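Local coordinates for peptidyl-prolyl cis-trans isomerase FKBP13, chloroplastic (Arabidopsis thaliana, PDB 1U79), which catalyses the cis-trans isomerisation of peptidyl-proline bonds in the chloroplast thylakoid lumen, which accelerates protein folding, and regulates accumulation of the Rieske protein, at residues L14-V20 against K88-P94; P82-G86 against I123-G127; K34-V38 against S49-R53; P95-D101 against I113-L119. All coordinates share one frame. Residue numbers count along the deposited sequence, not the author numbering.

The chain is the FKBP-type isomerase domain of a longer precursor, and contacts 1 to 3 follow its curled antiparallel sheet. Contacts 1 and 2, centres 12 Å apart, join through neighbouring strands, with R89 O 2.7 Å from I123 N, a probable hydrogen bond. Contacts 2 and 3, centres 13 Å apart, are linked likewise by E124 N and H36 O at 2.9 Å. Contact 4 continues from contact 1, where I93 N lies 2.8 Å from L119 O; its centre is about 24 Å from that of contact 2, across the chain's centre. By comparison with relatives, Y37 in contact 3 and Y99 and I113 in contact 4 probably line the prolyl pocket, over W70.

Contact 1: L14-V20 against K88-P94; sequences LAFCDKV and KRTLRIP
A classic beta bulge breaks an otherwise regular antiparallel pairing: K19 and V20 both face K88, because K19 adopts helical angles (-62/-38) where the chain turns a corner. Within the bulge V20 holds K88 by two bonds, V20 N to K88 O (3.1 Å) and K88 N to V20 O (2.8 Å). Strands 15-18 and 88-93 run at 171°, axes 4.7 Å apart. Hydrogen-bonded pairs are C17-T90 (C17 N to T90 O 3.2 Å, T90 N to C17 O 3.0 Å) and A15-R92 (A15 N to R92 O 3.0 Å, R92 N to A15 O 2.9 Å); between them lies the non-hydrogen-bonded pair F16-L91. On the face of F16 and L91, R89 bends at chi3 (m) into a salt bridge, NE to D18 OD1 at 2.7 Å, while F16 CD2 lies over its guanidinium, 3.6 Å from NE. The pairing adds strand 15-18 to the curled FKBP sheet, and the C5-C17 disulfide ties the N-terminal end to it. Strand 8-9 flanks 15-18, strand 119-128 flanks 88-93, and L14 and I93 touch helix 68-75.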
# COMPACT_ATOMS: atom_id res chain seq x y z
N LEU A 14 -3.96 -7.29 7.67
CA LEU A 14 -3.00 -6.47 6.94
C LEU A 14 -1.63 -6.90 7.44
O LEU A 14 -1.35 -6.82 8.64
CB LEU A 14 -3.23 -4.98 7.24
CG LEU A 14 -2.39 -3.95 6.48
CD1 LEU A 14 -2.64 -4.07 4.97
CD2 LEU A 14 -2.76 -2.55 6.97
N ALA A 15 -0.76 -7.34 6.53
CA ALA A 15 0.57 -7.78 6.94
C ALA A 15 1.65 -6.96 6.26
O ALA A 15 1.44 -6.39 5.19
CB ALA A 15 0.75 -9.25 6.62
N PHE A 16 2.82 -6.91 6.89
CA PHE A 16 3.91 -6.14 6.34
C PHE A 16 5.27 -6.72 6.70
O PHE A 16 5.38 -7.58 7.57
CB PHE A 16 3.87 -4.72 6.90
CG PHE A 16 4.43 -4.62 8.30
CD1 PHE A 16 3.72 -5.11 9.39
CD2 PHE A 16 5.71 -4.12 8.52
CE1 PHE A 16 4.27 -5.10 10.68
CE2 PHE A 16 6.28 -4.10 9.81
CZ PHE A 16 5.54 -4.60 10.89
N CYS A 17 6.29 -6.23 6.01
CA CYS A 17 7.67 -6.58 6.28
C CYS A 17 8.44 -5.36 5.82
O CYS A 17 8.23 -4.87 4.71
CB CYS A 17 8.13 -7.83 5.51
SG CYS A 17 8.04 -7.70 3.70
N ASP A 18 9.31 -4.83 6.68
CA ASP A 18 10.12 -3.68 6.32
C ASP A 18 11.42 -4.14 5.68
O ASP A 18 12.38 -4.48 6.38
CB ASP A 18 10.40 -2.80 7.55
CG ASP A 18 9.25 -1.87 7.88
OD1 ASP A 18 8.60 -1.37 6.93
OD2 ASP A 18 8.98 -1.63 9.07
N LYS A 19 11.45 -4.17 4.35
CA LYS A 19 12.63 -4.60 3.61
C LYS A 19 13.80 -3.66 3.91
O LYS A 19 14.95 -4.08 4.01
CB LYS A 19 12.33 -4.61 2.11
CG LYS A 19 11.27 -5.63 1.72
CD LYS A 19 11.10 -5.72 0.21
CE LYS A 19 10.47 -7.05 -0.20
NZ LYS A 19 10.37 -7.18 -1.68
N VAL A 20 13.49 -2.38 4.05
CA VAL A 20 14.50 -1.40 4.40
C VAL A 20 13.84 -0.39 5.33
O VAL A 20 12.87 0.27 4.95
CB VAL A 20 15.06 -0.64 3.19
CG1 VAL A 20 16.13 0.34 3.65
CG2 VAL A 20 15.65 -1.63 2.18
N LYS A 88 11.36 1.20 2.78
CA LYS A 88 10.78 0.37 1.72
C LYS A 88 10.05 -0.74 2.44
O LYS A 88 10.65 -1.51 3.20
CB LYS A 88 11.84 -0.24 0.82
CG LYS A 88 11.27 -1.19 -0.24
CD LYS A 88 12.39 -1.81 -1.04
CE LYS A 88 11.86 -2.72 -2.13
NZ LYS A 88 12.99 -3.36 -2.85
N ARG A 89 8.75 -0.82 2.21
CA ARG A 89 7.92 -1.80 2.87
C ARG A 89 7.07 -2.60 1.91
O ARG A 89 6.58 -2.08 0.90
CB ARG A 89 7.01 -1.10 3.88
CG ARG A 89 5.94 -2.01 4.50
CD ARG A 89 5.15 -1.30 5.60
NE ARG A 89 5.96 -1.03 6.78
CZ ARG A 89 5.49 -0.50 7.90
NH1 ARG A 89 6.30 -0.29 8.93
NH2 ARG A 89 4.20 -0.16 7.99
N THR A 90 6.90 -3.88 2.21
CA THR A 90 6.04 -4.71 1.38
C THR A 90 4.77 -4.86 2.19
O THR A 90 4.83 -5.06 3.41
CB THR A 90 6.66 -6.09 1.12
OG1 THR A 90 7.88 -5.93 0.38
CG2 THR A 90 5.72 -6.95 0.30
N LEU A 91 3.63 -4.73 1.53
CA LEU A 91 2.35 -4.86 2.21
C LEU A 91 1.49 -5.93 1.56
O LEU A 91 1.42 -6.01 0.33
CB LEU A 91 1.56 -3.54 2.16
CG LEU A 91 1.98 -2.30 2.94
CD1 LEU A 91 1.01 -1.17 2.56
CD2 LEU A 91 1.93 -2.56 4.47
N ARG A 92 0.84 -6.73 2.40
CA ARG A 92 -0.09 -7.77 1.94
C ARG A 92 -1.43 -7.28 2.46
O ARG A 92 -1.64 -7.21 3.68
CB ARG A 92 0.24 -9.13 2.53
CG ARG A 92 -0.71 -10.23 2.04
CD ARG A 92 -0.07 -11.62 2.14
NE ARG A 92 -0.97 -12.67 1.65
CZ ARG A 92 -1.98 -13.15 2.37
NH1 ARG A 92 -2.19 -12.69 3.59
NH2 ARG A 92 -2.78 -14.07 1.88
N ILE A 93 -2.33 -6.95 1.54
CA ILE A 93 -3.62 -6.37 1.91
C ILE A 93 -4.82 -7.24 1.60
O ILE A 93 -5.10 -7.53 0.44
CB ILE A 93 -3.82 -5.01 1.19
CG1 ILE A 93 -2.59 -4.11 1.43
CG2 ILE A 93 -5.11 -4.33 1.68
CD1 ILE A 93 -2.67 -2.75 0.77
N PRO A 94 -5.57 -7.66 2.63
CA PRO A 94 -6.75 -8.50 2.39
C PRO A 94 -7.74 -7.63 1.63
O PRO A 94 -7.72 -6.41 1.77
CB PRO A 94 -7.24 -8.83 3.80
CG PRO A 94 -6.03 -8.68 4.66
CD PRO A 94 -5.34 -7.47 4.07

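Contact 2: P82-G86 against I123-G127; sequences PMLTG and IEYIG
M83, extended at -78/157, starts the contact: its CA-to-CB bond points toward strand 123-127, and with chi1 m, chi2 t and chi3 p the thioether reaches I123, SD to CG2 4.0 Å, and Y125, CE to CB 3.5 Å. The CA-to-CB bond of L84 points away from the strand, and its side chain touches V21 and E26, but its O lies 3.4 Å from Y125 CD1. That ring, swung out with chi1 t, lies alongside the backbone, where T85 N is 3.6 Å from Y125 CE1. This is the segment between helix 68-75 and strand 88-93 of the FKBP fold, a curled antiparallel sheet wrapped against a short helix; it is loop without regular structure, its direction 70° from that of the strand, and I123, which M83 touches, packs on W70 and I74 of the helix. At T85 (-50/129), OG1 and Y125 OH share one water at 2.7 Å from each, and OG1 is also hydrogen-bonded to P25 O. Its CG2 sits 3.5 Å from I126 O and 4.0 Å from G127 CA, where an ideal CB on G127 would be tight. G86, at a left-handed 86/7 that itself calls for glycine, donates its N to Y125 O, 2.7 Å at 142°.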
# COMPACT_ATOMS: atom_id res chain seq x y z
N PRO A 82 4.39 2.58 11.95
CA PRO A 82 4.44 3.47 10.79
C PRO A 82 5.69 3.29 9.96
O PRO A 82 6.73 2.84 10.47
CB PRO A 82 4.45 4.87 11.42
CG PRO A 82 4.11 4.64 12.88
CD PRO A 82 4.65 3.31 13.19
N MET A 83 5.60 3.63 8.68
CA MET A 83 6.78 3.58 7.84
C MET A 83 7.54 4.84 8.21
O MET A 83 6.96 5.80 8.73
CB MET A 83 6.40 3.65 6.36
CG MET A 83 6.03 2.33 5.74
SD MET A 83 5.89 2.50 3.94
CE MET A 83 7.59 2.50 3.48
N LEU A 84 8.85 4.84 7.96
CA LEU A 84 9.68 5.99 8.24
C LEU A 84 10.16 6.51 6.91
O LEU A 84 10.30 5.74 5.95
CB LEU A 84 10.89 5.61 9.08
CG LEU A 84 10.62 4.87 10.39
CD1 LEU A 84 11.94 4.72 11.13
CD2 LEU A 84 9.59 5.63 11.21
N THR A 85 10.41 7.81 6.84
CA THR A 85 10.88 8.45 5.62
C THR A 85 12.09 7.70 5.06
O THR A 85 13.05 7.43 5.78
CB THR A 85 11.27 9.92 5.90
OG1 THR A 85 10.08 10.67 6.16
CG2 THR A 85 12.02 10.54 4.73
N GLY A 86 12.02 7.38 3.77
CA GLY A 86 13.09 6.66 3.10
C GLY A 86 13.00 5.16 3.23
O GLY A 86 13.91 4.42 2.83
N ILE A 123 6.20 -0.67 -1.31
CA ILE A 123 6.08 0.77 -1.16
C ILE A 123 7.38 1.44 -0.76
O ILE A 123 8.08 1.00 0.16
CB ILE A 123 5.00 1.12 -0.10
CG1 ILE A 123 3.66 0.51 -0.52
CG2 ILE A 123 4.88 2.64 0.05
CD1 ILE A 123 2.48 0.96 0.30
N GLU A 124 7.71 2.51 -1.48
CA GLU A 124 8.89 3.29 -1.21
C GLU A 124 8.41 4.67 -0.76
O GLU A 124 7.99 5.49 -1.58
CB GLU A 124 9.78 3.39 -2.45
CG GLU A 124 10.53 2.09 -2.71
CD GLU A 124 11.15 2.01 -4.07
OE1 GLU A 124 11.96 2.89 -4.42
OE2 GLU A 124 10.84 1.05 -4.80
N TYR A 125 8.43 4.87 0.55
CA TYR A 125 8.01 6.14 1.15
C TYR A 125 9.17 7.11 1.04
O TYR A 125 10.12 7.06 1.82
CB TYR A 125 7.64 5.91 2.63
CG TYR A 125 7.26 7.17 3.39
CD1 TYR A 125 7.49 7.27 4.76
CD2 TYR A 125 6.70 8.28 2.74
CE1 TYR A 125 7.18 8.43 5.47
CE2 TYR A 125 6.38 9.44 3.44
CZ TYR A 125 6.63 9.51 4.80
OH TYR A 125 6.33 10.65 5.50
N ILE A 126 9.10 7.98 0.04
CA ILE A 126 10.15 8.97 -0.20
C ILE A 126 10.18 10.04 0.88
O ILE A 126 11.25 10.50 1.28
CB ILE A 126 9.95 9.66 -1.57
CG1 ILE A 126 9.77 8.59 -2.65
CG2 ILE A 126 11.16 10.54 -1.90
CD1 ILE A 126 10.97 7.67 -2.80
N GLY A 127 9.00 10.41 1.36
CA GLY A 127 8.91 11.43 2.40
C GLY A 127 7.80 12.41 2.07
O GLY A 127 6.96 12.14 1.21
O HOH W 1 7.85 11.25 7.59

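Contact 3: K34-V38 against S49-R53; sequences KAHYV and SSYNR
S50, chi1 p, places one hydroxyl between two partners on strand 34-38: OG accepts from Y37 N at 2.8 Å (162°) and is hydrogen-bonded to H36 ND1, also at 2.8 Å. In the other direction S50 N donates to Y37 O, 2.9 Å. H36, with chi1 between wells at -95°, turns its imidazole over the ring of Y51 (chi1 m) in an offset stack, centroids 4.7 Å apart and planes at 9°. V38, chi1 t, meets the edge of the same tyrosine ring, CG2 to CD2 3.8 Å. The one beta bridge is an antiparallel non-hydrogen-bonded pair, V38 with S49, CA atoms 4.2 Å apart. There the chain leaves strand 46-49 for a weakly bonded helical turn about 50-53, N-capped by S49, whose OG (chi1 p) accepts from N52 N at 3.0 Å. Y37 takes chi1 p and a CA-to-CB bond pointing away from 49-53, yet its ring lies with one face over S49 C and S50 N, and CE1 reaches S50 CB at 3.8 Å. D48 is hydrogen-bonded to Y37 OH and salt-bridged to R53 NE. With W70 edge-to-face against Y37, this grouping probably forms part of the prolyl-binding pocket wall, as in FKBP relatives.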
# COMPACT_ATOMS: atom_id res chain seq x y z
N LYS A 34 4.98 11.61 -0.78
CA LYS A 34 5.32 11.03 -2.08
C LYS A 34 5.72 9.58 -1.89
O LYS A 34 6.47 9.26 -0.96
CB LYS A 34 6.52 11.73 -2.71
CG LYS A 34 6.35 13.18 -3.10
CD LYS A 34 7.63 13.65 -3.77
CE LYS A 34 7.54 15.09 -4.24
NZ LYS A 34 8.79 15.51 -4.93
N ALA A 35 5.25 8.71 -2.78
CA ALA A 35 5.62 7.31 -2.70
C ALA A 35 5.68 6.65 -4.06
O ALA A 35 4.82 6.87 -4.91
CB ALA A 35 4.63 6.55 -1.82
N HIS A 36 6.73 5.86 -4.27
CA HIS A 36 6.85 5.09 -5.50
C HIS A 36 6.28 3.74 -5.08
O HIS A 36 6.31 3.40 -3.89
CB HIS A 36 8.31 4.97 -5.93
CG HIS A 36 8.71 6.02 -6.92
ND1 HIS A 36 8.16 6.09 -8.18
CD2 HIS A 36 9.59 7.04 -6.83
CE1 HIS A 36 8.67 7.13 -8.82
NE2 HIS A 36 9.55 7.72 -8.02
N TYR A 37 5.76 2.98 -6.02
CA TYR A 37 5.18 1.69 -5.68
C TYR A 37 4.95 0.77 -6.86
O TYR A 37 4.89 1.21 -8.01
CB TYR A 37 3.81 1.89 -4.98
CG TYR A 37 2.74 2.44 -5.90
CD1 TYR A 37 2.64 3.81 -6.15
CD2 TYR A 37 1.86 1.58 -6.57
CE1 TYR A 37 1.69 4.31 -7.06
CE2 TYR A 37 0.92 2.06 -7.48
CZ TYR A 37 0.84 3.42 -7.72
OH TYR A 37 -0.08 3.90 -8.63
N VAL A 38 4.81 -0.51 -6.55
CA VAL A 38 4.52 -1.55 -7.52
C VAL A 38 3.46 -2.41 -6.84
O VAL A 38 3.68 -2.94 -5.75
CB VAL A 38 5.73 -2.45 -7.85
CG1 VAL A 38 5.26 -3.62 -8.73
CG2 VAL A 38 6.81 -1.65 -8.58
N SER A 49 1.77 0.58 -11.10
CA SER A 49 3.02 1.02 -10.50
C SER A 49 3.26 2.48 -10.84
O SER A 49 2.83 2.97 -11.89
CB SER A 49 4.20 0.17 -10.99
OG SER A 49 4.64 0.55 -12.28
N SER A 50 3.92 3.18 -9.93
CA SER A 50 4.24 4.59 -10.13
C SER A 50 5.19 4.70 -11.31
O SER A 50 5.12 5.64 -12.10
CB SER A 50 4.92 5.15 -8.88
OG SER A 50 6.00 4.31 -8.50
N TYR A 51 6.08 3.71 -11.41
CA TYR A 51 7.07 3.65 -12.48
C TYR A 51 6.40 3.63 -13.85
O TYR A 51 6.86 4.30 -14.79
CB TYR A 51 7.94 2.41 -12.30
CG TYR A 51 8.69 2.43 -10.99
CD1 TYR A 51 9.75 3.31 -10.79
CD2 TYR A 51 8.29 1.63 -9.92
CE1 TYR A 51 10.39 3.40 -9.56
CE2 TYR A 51 8.92 1.71 -8.67
CZ TYR A 51 9.97 2.60 -8.51
OH TYR A 51 10.61 2.71 -7.29
N ASN A 52 5.31 2.88 -13.97
CA ASN A 52 4.58 2.81 -15.23
C ASN A 52 3.93 4.16 -15.52
O ASN A 52 3.73 4.53 -16.68
CB ASN A 52 3.52 1.71 -15.16
CG ASN A 52 2.78 1.53 -16.49
OD1 ASN A 52 3.38 1.18 -17.50
ND2 ASN A 52 1.47 1.77 -16.47
N ARG A 53 3.61 4.90 -14.46
CA ARG A 53 2.99 6.21 -14.60
C ARG A 53 4.05 7.28 -14.81
O ARG A 53 3.74 8.41 -15.16
CB ARG A 53 2.16 6.54 -13.35
CG ARG A 53 0.98 5.59 -13.13
CD ARG A 53 0.29 5.82 -11.79
NE ARG A 53 -0.79 4.86 -11.59
CZ ARG A 53 -2.07 5.10 -11.84
NH1 ARG A 53 -2.98 4.15 -11.63
NH2 ARG A 53 -2.46 6.29 -12.28

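Contact 4: P95-D101 against I113-L119; sequences PELAYGD and IPPASVL
L119 CD1 is the apolar centre, 3.5 Å from A98 CB and 3.8 Å from Y99 CE2; the same Y99 CE2 meets I113 CD1 at 3.4 Å. A98, Y99 and I113 lie in the long excursion of the FKBP fold between strands 88-93 and 119-128, and L119 begins the latter strand; Y99 and I113 probably line the prolyl pocket, as their counterparts do in relatives. L119 and I113 both point their CA-to-CB bonds toward 95-101, and that of Y99, chi1 m, points back toward 113-119. Outward, P95 lies against the chain at 116-118, CG to A116 O 3.1 Å and CD to V118 CG2 3.9 Å. P95 opens a 3-10 turn, its O accepting from A98 N and G100 N at 2.9 Å each. The other segment makes a type II turn from P114 to S117, with P115 at -58/146 and A116 at 61/34. The direct hydrogen bond between the segments is A116 N to G100 O, 2.8 Å at 161°, where G100 has positive phi (54/-156). Two waters fill the polar gap: one joins Y99 N and S117 O, 2.9 Å from each; the other donates to G100 O (2.5 Å) and P114 O (2.9 Å). Across the turn, S117 OG donates to P114 O at a very short 2.5 Å.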
# COMPACT_ATOMS: atom_id res chain seq x y z
N PRO A 95 -8.63 -8.24 0.83
CA PRO A 95 -9.63 -7.51 0.04
C PRO A 95 -10.46 -6.51 0.85
O PRO A 95 -10.81 -5.45 0.34
CB PRO A 95 -10.51 -8.62 -0.53
CG PRO A 95 -9.56 -9.77 -0.63
CD PRO A 95 -8.78 -9.69 0.64
N GLU A 96 -10.77 -6.86 2.09
CA GLU A 96 -11.56 -6.00 2.98
C GLU A 96 -10.95 -4.60 3.12
O GLU A 96 -11.67 -3.62 3.30
CB GLU A 96 -11.68 -6.66 4.37
CG GLU A 96 -10.33 -6.85 5.07
CD GLU A 96 -10.39 -7.84 6.24
OE1 GLU A 96 -10.82 -8.99 6.03
OE2 GLU A 96 -9.98 -7.46 7.36
N LEU A 97 -9.62 -4.52 3.04
CA LEU A 97 -8.91 -3.25 3.16
C LEU A 97 -8.42 -2.73 1.81
O LEU A 97 -7.57 -1.84 1.74
CB LEU A 97 -7.73 -3.40 4.11
CG LEU A 97 -8.12 -3.91 5.51
CD1 LEU A 97 -6.87 -4.12 6.36
CD2 LEU A 97 -9.06 -2.92 6.17
N ALA A 98 -8.94 -3.30 0.72
CA ALA A 98 -8.53 -2.86 -0.61
C ALA A 98 -9.79 -2.57 -1.43
O ALA A 98 -10.50 -1.62 -1.13
CB ALA A 98 -7.66 -3.93 -1.29
N TYR A 99 -10.08 -3.38 -2.44
CA TYR A 99 -11.25 -3.15 -3.28
C TYR A 99 -12.42 -4.12 -3.06
O TYR A 99 -13.38 -4.13 -3.83
CB TYR A 99 -10.82 -3.14 -4.74
CG TYR A 99 -9.78 -2.09 -5.04
CD1 TYR A 99 -10.12 -0.74 -5.08
CD2 TYR A 99 -8.45 -2.44 -5.23
CE1 TYR A 99 -9.16 0.24 -5.31
CE2 TYR A 99 -7.47 -1.46 -5.46
CZ TYR A 99 -7.84 -0.13 -5.50
OH TYR A 99 -6.88 0.84 -5.70
N GLY A 100 -12.33 -4.94 -2.02
CA GLY A 100 -13.40 -5.87 -1.73
C GLY A 100 -13.83 -6.80 -2.86
O GLY A 100 -13.07 -7.06 -3.78
N ASP A 101 -15.07 -7.29 -2.79
CA ASP A 101 -15.58 -8.19 -3.82
C ASP A 101 -16.00 -7.46 -5.08
O ASP A 101 -16.50 -8.05 -6.03
CB ASP A 101 -16.77 -8.99 -3.29
CG ASP A 101 -16.40 -9.86 -2.13
OD1 ASP A 101 -15.37 -10.57 -2.22
OD2 ASP A 101 -17.14 -9.85 -1.12
N ILE A 113 -8.25 -5.83 -11.32
CA ILE A 113 -8.09 -6.34 -9.96
C ILE A 113 -9.37 -7.13 -9.69
O ILE A 113 -10.43 -6.55 -9.45
CB ILE A 113 -7.97 -5.20 -8.93
CG1 ILE A 113 -6.61 -4.52 -9.08
CG2 ILE A 113 -8.13 -5.74 -7.51
CD1 ILE A 113 -6.43 -3.31 -8.16
N PRO A 114 -9.29 -8.46 -9.77
CA PRO A 114 -10.43 -9.34 -9.55
C PRO A 114 -11.08 -9.14 -8.19
O PRO A 114 -10.45 -8.67 -7.23
CB PRO A 114 -9.82 -10.73 -9.67
CG PRO A 114 -8.68 -10.53 -10.59
CD PRO A 114 -8.08 -9.25 -10.09
N PRO A 115 -12.37 -9.49 -8.09
CA PRO A 115 -13.09 -9.35 -6.83
C PRO A 115 -12.36 -10.19 -5.76
O PRO A 115 -11.79 -11.24 -6.08
CB PRO A 115 -14.46 -9.93 -7.15
CG PRO A 115 -14.65 -9.59 -8.62
CD PRO A 115 -13.28 -9.90 -9.19
N ALA A 116 -12.37 -9.70 -4.52
CA ALA A 116 -11.77 -10.41 -3.39
C ALA A 116 -10.28 -10.66 -3.53
O ALA A 116 -9.76 -11.67 -3.05
CB ALA A 116 -12.50 -11.74 -3.16
N SER A 117 -9.59 -9.72 -4.16
CA SER A 117 -8.16 -9.84 -4.36
C SER A 117 -7.30 -9.36 -3.19
O SER A 117 -7.48 -8.26 -2.68
CB SER A 117 -7.72 -9.05 -5.60
OG SER A 117 -8.20 -9.63 -6.80
N VAL A 118 -6.36 -10.20 -2.79
CA VAL A 118 -5.39 -9.82 -1.77
C VAL A 118 -4.38 -9.06 -2.63
O VAL A 118 -4.02 -9.52 -3.71
CB VAL A 118 -4.68 -11.03 -1.16
CG1 VAL A 118 -3.49 -10.56 -0.31
CG2 VAL A 118 -5.66 -11.84 -0.31
N LEU A 119 -3.94 -7.89 -2.18
CA LEU A 119 -3.00 -7.12 -2.98
C LEU A 119 -1.62 -7.06 -2.34
O LEU A 119 -1.48 -6.98 -1.12
CB LEU A 119 -3.52 -5.70 -3.16
CG LEU A 119 -4.95 -5.56 -3.68
CD1 LEU A 119 -5.27 -4.08 -3.87
CD2 LEU A 119 -5.10 -6.32 -5.00
O HOH W 2 -8.80 -5.81 -3.41
O HOH W 3 -10.83 -6.91 -4.97